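Local coordinates for protein putative metallopeptidase (PDB 3IEH) that binds zinc and probably works as a hydrolase of the M14 metallocarboxypeptidase family, at residues Trp13-Asp16 / Ile17-Cys20; Leu250-Phe253 / Asp254-Val257. All coordinates share one frame; numbering follows the deposited sequence.

Contact 1 of 2, residues Trp13-Asp16 / Ile17-Cys20; sequences WKSD and IFNC
Ser-15 and Cys-20 form an antiparallel hydrogen-bonded pair across a tight reversal: Ser-15 N gives a nearly straight bond to Cys-20 O at 3.0 Å, and Cys-20 N returns a more bent one to Ser-15 O at 3.2 Å (N-H...O angle 140°). Asn-19 N lies 2.8 Å from the same Ser-15 O, and the left-handed backbone of Asn-19 turns the chain on into Cys-20. The Ser-15 side chain works inside the turn. With chi1 at 166°, Ser-15 OG lies beside its own carbonyl carbon and over the following residues, where it accepts from Phe-18 N at 3.0 Å, close to straight; the same hydroxyl is also hydrogen-bonded to Asp-254 of the helix 253-271. Ser-15 OG meets the Phe-18 ring too, at its edge, 3.6 Å from Phe-18 CD2. One face of that ring carries CG2 of the preceding Ile-17, offset toward the rim, while Trp-84, Leu-87 and His-88 of the helix 81-91 and Val-257 also touch Phe-18. Asn-19 and Cys-20 together opposite Ser-15 make a G1 beta bulge, here closing the small two-stranded hairpin of 14-15 and 20-21 at the protein surface.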
loop_
_atom_site.group_PDB
_atom_site.type_symbol
_atom_site.label_atom_id
_atom_site.label_comp_id
_atom_site.label_asym_id
_atom_site.label_seq_id
_atom_site.Cartn_x
_atom_site.Cartn_y
_atom_site.Cartn_z
ATOM N N TRP A 13 5.254 14.536 -10.553
ATOM C CA TRP A 13 5.590 13.967 -11.875
ATOM C C TRP A 13 4.426 14.116 -12.835
ATOM O O TRP A 13 3.276 14.213 -12.413
ATOM C CB TRP A 13 5.904 12.464 -11.756
ATOM C CG TRP A 13 7.106 12.140 -10.913
ATOM C CD1 TRP A 13 8.393 12.052 -11.342
ATOM C CD2 TRP A 13 7.131 11.861 -9.493
ATOM N NE1 TRP A 13 9.226 11.742 -10.286
ATOM C CE2 TRP A 13 8.480 11.623 -9.140
ATOM C CE3 TRP A 13 6.146 11.803 -8.493
ATOM C CZ2 TRP A 13 8.883 11.313 -7.817
ATOM C CZ3 TRP A 13 6.539 11.519 -7.161
ATOM C CH2 TRP A 13 7.893 11.257 -6.845
ATOM N N LYS A 14 4.704 14.127 -14.131
ATOM C CA LYS A 14 3.620 14.124 -15.116
ATOM C C LYS A 14 3.404 12.684 -15.526
ATOM O O LYS A 14 4.355 11.956 -15.742
ATOM C CB LYS A 14 3.941 14.970 -16.338
ATOM C CG LYS A 14 4.246 16.433 -16.021
ATOM C CD LYS A 14 4.344 17.318 -17.299
ATOM C CE LYS A 14 4.707 18.754 -16.938
ATOM N NZ LYS A 14 5.878 18.773 -15.981
ATOM N N SER A 15 2.147 12.270 -15.589
ATOM C CA SER A 15 1.766 10.941 -16.046
ATOM C C SER A 15 1.061 11.081 -17.370
ATOM O O SER A 15 0.069 11.762 -17.431
ATOM C CB SER A 15 0.758 10.323 -15.084
ATOM O OG SER A 15 0.123 9.182 -15.662
ATOM N N ASP A 16 1.531 10.426 -18.426
ATOM C CA ASP A 16 0.746 10.462 -19.653
ATOM C C ASP A 16 -0.267 9.347 -19.670
ATOM O O ASP A 16 -1.197 9.409 -20.447
ATOM C CB ASP A 16 1.525 10.645 -20.988
ATOM C CG ASP A 16 2.852 9.945 -21.036
ATOM O OD1 ASP A 16 3.406 9.595 -19.978
ATOM O OD2 ASP A 16 3.365 9.784 -22.164
ATOM N N ILE A 17 -0.140 8.385 -18.753
ATOM C CA ILE A 17 -1.176 7.376 -18.617
ATOM C C ILE A 17 -2.471 8.041 -18.183
ATOM O O ILE A 17 -3.515 7.756 -18.744
ATOM C CB ILE A 17 -0.831 6.260 -17.622
ATOM C CG1 ILE A 17 0.377 5.455 -18.114
ATOM C CG2 ILE A 17 -2.031 5.318 -17.470
ATOM C CD1 ILE A 17 0.774 4.336 -17.188
ATOM N N PHE A 18 -2.398 8.942 -17.204
ATOM C CA PHE A 18 -3.593 9.643 -16.694
ATOM C C PHE A 18 -3.684 11.078 -17.202
ATOM O O PHE A 18 -4.653 11.786 -16.931
ATOM C CB PHE A 18 -3.609 9.610 -15.155
ATOM C CG PHE A 18 -3.764 8.217 -14.592
ATOM C CD1 PHE A 18 -5.010 7.625 -14.523
ATOM C CD2 PHE A 18 -2.654 7.492 -14.177
ATOM C CE1 PHE A 18 -5.143 6.349 -14.054
ATOM C CE2 PHE A 18 -2.783 6.209 -13.698
ATOM C CZ PHE A 18 -4.029 5.634 -13.626
ATOM N N ASN A 19 -2.658 11.504 -17.936
ATOM C CA ASN A 19 -2.611 12.844 -18.516
ATOM C C ASN A 19 -2.818 13.927 -17.470
ATOM O O ASN A 19 -3.589 14.857 -17.663
ATOM C CB ASN A 19 -3.637 12.977 -19.649
ATOM C CG ASN A 19 -3.430 14.242 -20.473
ATOM O OD1 ASN A 19 -2.305 14.725 -20.630
ATOM N ND2 ASN A 19 -4.517 14.792 -20.988
ATOM N N CYS A 20 -2.123 13.805 -16.347
ATOM C CA CYS A 20 -2.238 14.797 -15.289
ATOM C C CYS A 20 -0.992 14.793 -14.411
ATOM O O CYS A 20 -0.047 14.028 -14.677
ATOM C CB CYS A 20 -3.500 14.527 -14.475
ATOM S SG CYS A 20 -3.424 13.056 -13.487
#

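Contact 2 of 2, residues Leu250-Phe253 / Asp254-Val257; sequences LQNF and DQRV
The guanidinium of Arg-256 has the Phe-253 ring on one face, CD1 lying 3.4 Å above its plane and offset toward the rim, and Gln-251 O at its edge. Seen from the ring, Arg-256 NH2 arrives at the edge, near the ring plane and 3.5 Å from Phe-253 CD1; the two planes stand nearly perpendicular, 85° apart, the ring meeting the guanidinium face with its CD1 edge. Farther round the same ring, Val-257 CG2 packs obliquely, 3.6 Å from Phe-253 CE2. At the guanidinium edge Arg-256 NH1 gives a bond to Gln-251 O, 3.0 Å long and only 12° out of the guanidinium plane. Bends at chi2 and chi3 fold the arginine back over the start of its own helix to reach that carbonyl. Its NE forms a salt bridge with Glu-171, and Trp-13 makes a cation-pi contact with the group. With an alanine in place of the arginine, Glu-171 would probably lose its cationic mate and Gln-251 O this donor, and a gap would open beside Phe-253. Asn-252 is the N-cap: CG anti to the backbone N (chi1 178°) brings OD1 over the first turn, where a lone pair in the amide plane accepts from Gln-255 N at 3.1 Å. The backbone joins in as Arg-256 N bonds to Asn-252 O and Val-257 N to Phe-253 O. Chemically, the helix start is thus closed by an amide cap, while the buried arginine charge is probably balanced by Glu-171 and fixed in rotation by Gln-251 O and the aromatic groups around it.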
loop_
_atom_site.group_PDB
_atom_site.type_symbol
_atom_site.label_atom_id
_atom_site.label_comp_id
_atom_site.label_asym_id
_atom_site.label_seq_id
_atom_site.Cartn_x
_atom_site.Cartn_y
_atom_site.Cartn_z
ATOM N N LEU A 250 13.021 7.360 -8.437
ATOM C CA LEU A 250 13.991 8.034 -9.347
ATOM C C LEU A 250 13.794 7.568 -10.797
ATOM O O LEU A 250 14.408 8.096 -11.700
ATOM C CB LEU A 250 15.461 7.797 -8.921
ATOM C CG LEU A 250 15.931 8.398 -7.587
ATOM C CD1 LEU A 250 17.404 7.980 -7.262
ATOM C CD2 LEU A 250 15.759 9.944 -7.592
ATOM N N GLN A 251 12.957 6.566 -11.011
ATOM C CA GLN A 251 12.629 6.100 -12.349
ATOM C C GLN A 251 11.372 6.820 -12.845
ATOM O O GLN A 251 10.687 7.542 -12.104
ATOM C CB GLN A 251 12.371 4.574 -12.341
ATOM C CG GLN A 251 13.546 3.684 -11.886
ATOM C CD GLN A 251 14.770 3.745 -12.794
ATOM O OE1 GLN A 251 14.696 4.311 -13.877
ATOM N NE2 GLN A 251 15.909 3.157 -12.351
ATOM N N ASN A 252 11.061 6.570 -14.103
ATOM C CA ASN A 252 9.899 7.100 -14.787
ATOM C C ASN A 252 8.565 6.799 -14.079
ATOM O O ASN A 252 8.244 5.659 -13.736
ATOM C CB ASN A 252 9.864 6.578 -16.226
ATOM C CG ASN A 252 8.646 7.050 -16.983
ATOM O OD1 ASN A 252 7.525 6.546 -16.788
ATOM N ND2 ASN A 252 8.853 8.025 -17.866
ATOM N N PHE A 253 7.781 7.856 -13.909
ATOM C CA PHE A 253 6.555 7.773 -13.152
ATOM C C PHE A 253 5.565 6.711 -13.710
ATOM O O PHE A 253 5.106 5.855 -12.940
ATOM C CB PHE A 253 5.913 9.154 -13.004
ATOM C CG PHE A 253 4.690 9.136 -12.143
ATOM C CD1 PHE A 253 4.812 9.149 -10.772
ATOM C CD2 PHE A 253 3.413 9.048 -12.707
ATOM C CE1 PHE A 253 3.684 9.111 -9.953
ATOM C CE2 PHE A 253 2.281 8.997 -11.897
ATOM C CZ PHE A 253 2.421 9.037 -10.507
ATOM N N ASP A 254 5.278 6.715 -15.017
ATOM C CA ASP A 254 4.335 5.729 -15.579
ATOM C C ASP A 254 4.819 4.277 -15.489
ATOM O O ASP A 254 4.010 3.352 -15.339
ATOM C CB ASP A 254 3.904 6.105 -16.994
ATOM C CG ASP A 254 3.040 7.378 -17.018
ATOM O OD1 ASP A 254 2.157 7.579 -16.148
ATOM O OD2 ASP A 254 3.235 8.185 -17.928
ATOM N N GLN A 255 6.127 4.074 -15.537
ATOM C CA GLN A 255 6.691 2.749 -15.309
ATOM C C GLN A 255 6.392 2.290 -13.889
ATOM O O GLN A 255 6.116 1.098 -13.651
ATOM C CB GLN A 255 8.201 2.753 -15.532
ATOM C CG GLN A 255 8.575 2.601 -16.973
ATOM C CD GLN A 255 8.335 1.176 -17.470
ATOM O OE1 GLN A 255 8.916 0.212 -16.942
ATOM N NE2 GLN A 255 7.500 1.042 -18.494
ATOM N N ARG A 256 6.438 3.241 -12.950
ATOM C CA ARG A 256 6.147 2.932 -11.548
ATOM C C ARG A 256 4.663 2.603 -11.378
ATOM O O ARG A 256 4.316 1.646 -10.706
ATOM C CB ARG A 256 6.618 4.077 -10.633
ATOM C CG ARG A 256 8.150 4.167 -10.560
ATOM C CD ARG A 256 8.649 5.607 -10.488
ATOM N NE ARG A 256 7.946 6.351 -9.458
ATOM C CZ ARG A 256 7.927 7.680 -9.365
ATOM N NH1 ARG A 256 8.591 8.441 -10.219
ATOM N NH2 ARG A 256 7.238 8.254 -8.397
ATOM N N VAL A 257 3.799 3.384 -12.029
ATOM C CA VAL A 257 2.365 3.126 -12.019
ATOM C C VAL A 257 2.108 1.697 -12.506
ATOM O O VAL A 257 1.379 0.935 -11.862
ATOM C CB VAL A 257 1.595 4.097 -12.937
ATOM C CG1 VAL A 257 0.127 3.682 -13.031
ATOM C CG2 VAL A 257 1.734 5.523 -12.467
#

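How the contacts relate
From the N terminus, contact 1 comes first, turning the chain back between strands 14-15 and 20-21. Contact 2 opens far later, where the loop after strand 242-248 of the large mixed sheet enters helix 253-271. The two are in series, neither nested nor crossing, yet they touch, with centres 10 Å apart. Asp-254 bridges them: besides holding the serine hydroxyl of contact 1, its OD2 lies 2.9 Å from Asp-16 N, a probable hydrogen bond. Beside this, the rings of Trp-13 and Phe-253 meet with their planes about 15° apart. The N-terminal hairpin is thereby fastened to the start of the last helix, with Trp-13 and Arg-256 each about 7 Å from the zinc ligand Glu-79, measured between side chains.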